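Local coordinates for protein aspartate carbamoyltransferase (Leishmania major, PDB 7K46) that probably catalyses the transfer of a carbamoyl group from carbamoyl phosphate to L-aspartate, an early step of de novo pyrimidine biosynthesis, at residues S14-A19 and Q122-A127. Numbering follows the deposited sequence. Where two conformers were deposited one is given.
With EDO (1,2-ethanediol), chain B.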
loop_
_atom_site.group_PDB
_atom_site.type_symbol
_atom_site.label_atom_id
_atom_site.label_comp_id
_atom_site.label_asym_id
_atom_site.label_seq_id
_atom_site.Cartn_x
_atom_site.Cartn_y
_atom_site.Cartn_z
ATOM N N SER A 14 -2.598 23.704 -6.349
ATOM C CA SER A 14 -3.576 22.633 -6.495
ATOM C C SER A 14 -4.090 22.601 -7.929
ATOM O O SER A 14 -4.173 23.628 -8.605
ATOM C CB SER A 14 -4.752 22.837 -5.529
ATOM O OG SER A 14 -4.370 22.656 -4.173
ATOM N N VAL A 15 -4.427 21.405 -8.396
ATOM C CA VAL A 15 -4.933 21.197 -9.749
ATOM C C VAL A 15 -6.369 20.712 -9.600
ATOM O O VAL A 15 -6.627 19.523 -9.356
ATOM C CB VAL A 15 -4.065 20.215 -10.541
ATOM C CG1 VAL A 15 -4.691 19.940 -11.911
ATOM C CG2 VAL A 15 -2.654 20.794 -10.708
ATOM N N ALA A 16 -7.310 21.650 -9.704
ATOM C CA ALA A 16 -8.718 21.369 -9.469
ATOM C C ALA A 16 -9.510 21.164 -10.747
ATOM O O ALA A 16 -10.451 20.359 -10.757
ATOM C CB ALA A 16 -9.367 22.506 -8.672
ATOM N N SER A 17 -9.157 21.878 -11.814
ATOM C CA SER A 17 -9.901 21.836 -13.063
ATOM C C SER A 17 -8.941 22.099 -14.214
ATOM O O SER A 17 -8.029 22.918 -14.091
ATOM C CB SER A 17 -11.029 22.877 -13.080
ATOM O OG SER A 17 -11.557 23.045 -14.389
ATOM N N ALA A 18 -9.161 21.415 -15.334
ATOM C CA ALA A 18 -8.342 21.683 -16.509
ATOM C C ALA A 18 -8.579 23.093 -17.043
ATOM O O ALA A 18 -7.721 23.636 -17.751
ATOM C CB ALA A 18 -8.624 20.641 -17.591
ATOM N N ALA A 19 -9.710 23.707 -16.700
ATOM C CA ALA A 19 -9.948 25.085 -17.117
ATOM C C ALA A 19 -8.973 26.072 -16.475
ATOM O O ALA A 19 -8.905 27.226 -16.906
ATOM C CB ALA A 19 -11.397 25.483 -16.803
ATOM N N GLN A 122 -14.229 21.796 0.363
ATOM C CA GLN A 122 -13.914 21.663 1.780
ATOM C C GLN A 122 -12.446 21.338 1.993
ATOM O O GLN A 122 -11.812 21.870 2.915
ATOM C CB GLN A 122 -14.793 20.580 2.392
ATOM C CG GLN A 122 -16.267 20.926 2.399
ATOM C CD GLN A 122 -17.127 19.723 2.700
ATOM O OE1 GLN A 122 -16.619 18.611 2.861
ATOM N NE2 GLN A 122 -18.435 19.930 2.771
ATOM N N ALA A 123 -11.891 20.454 1.160
ATOM C CA ALA A 123 -10.488 20.080 1.301
ATOM C C ALA A 123 -9.579 21.274 1.042
ATOM O O ALA A 123 -8.663 21.560 1.825
ATOM C CB ALA A 123 -10.156 18.923 0.355
ATOM N N MET A 124 -9.822 21.996 -0.054
ATOM C CA MET A 124 -8.990 23.156 -0.347
ATOM C C MET A 124 -9.188 24.282 0.661
ATOM O O MET A 124 -8.304 25.132 0.792
ATOM C CB MET A 124 -9.257 23.638 -1.774
ATOM C CG MET A 124 -8.721 22.636 -2.815
ATOM S SD MET A 124 -8.722 23.280 -4.499
ATOM C CE MET A 124 -10.417 23.849 -4.634
ATOM N N SER A 125 -10.307 24.294 1.392
ATOM C CA SER A 125 -10.528 25.342 2.384
ATOM C C SER A 125 -9.557 25.248 3.559
ATOM O O SER A 125 -9.376 26.241 4.273
ATOM C CB SER A 125 -11.975 25.300 2.898
ATOM O OG SER A 125 -12.153 24.351 3.948
ATOM N N VAL A 126 -8.948 24.083 3.790
ATOM C CA VAL A 126 -8.015 23.912 4.900
ATOM C C VAL A 126 -6.654 23.385 4.475
ATOM O O VAL A 126 -5.697 23.468 5.265
ATOM C CB VAL A 126 -8.613 22.987 5.989
ATOM C CG1 VAL A 126 -9.910 23.563 6.561
ATOM C CG2 VAL A 126 -8.807 21.558 5.451
ATOM N N ALA A 127 -6.496 22.818 3.278
ATOM C CA ALA A 127 -5.234 22.185 2.916
ATOM C C ALA A 127 -4.098 23.199 2.860
ATOM O O ALA A 127 -4.286 24.348 2.452
ATOM C CB ALA A 127 -5.359 21.479 1.565
HETATM C C1 EDO B . -19.773 16.117 1.125
HETATM O O1 EDO B . -20.012 14.706 1.234
HETATM C C2 EDO B . -18.284 16.398 1.298
HETATM O O2 EDO B . -17.810 15.871 2.549
#
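Met124 reaches from helix 117-126 to the CB atoms of Ser14 and Ala16, a small surface contact at the edge of the parallel sheet in the carbamoyl-phosphate-binding domain. Residues 14-16 run beside strand 131-133, one of the two outermost strands of that sheet within the chain, and Val15 shares backbone hydrogen bonds with Ile131 and Asn133. Ala123 and Met124 touch Ile131, and Met124 joins the 14-16 loop to the helix beside the strand.

The touching is wholly van der Waals and is done by the thioether end. SD of Met124 lies 4.1 Å from CB of Ser14 and 4.3 Å from CB of Ala16, two residues whose CB atoms face the helix while Val15 between them turns the other way, into the core against Met132 and Pro142. CG of Met124 stands anti to its carbonyl carbon (chi1 -70°) and chi2 is extended, which carries the sulfur out from the helix; the bend at chi3 (-52°) keeps CE near CB of Ala16. About 100 Å² is buried in all, and Met124 itself stays exposed.

The polar bonds lie within each segment or reach neighbouring residues. Ser14 OG is hydrogen-bonded with the backbone N of Ile131, which ties the serine to the strand. Ser17 makes an ST turn, its OG accepting from Ala19 N at 3.0 Å, and is hydrogen-bonded with Glu140 OE1. Near the end of the helix, Ala123 O accepts from both Val126 N and Ala127 N. There too, Ser125 OG donates to Gln122 O, three residues earlier, at 2.7 Å, tilted 25° from the carbonyl plane, while Gln122 OE1 accepts from O2 of a 1,2-ethanediol, probably from the crystallisation liquor, at 3.0 Å.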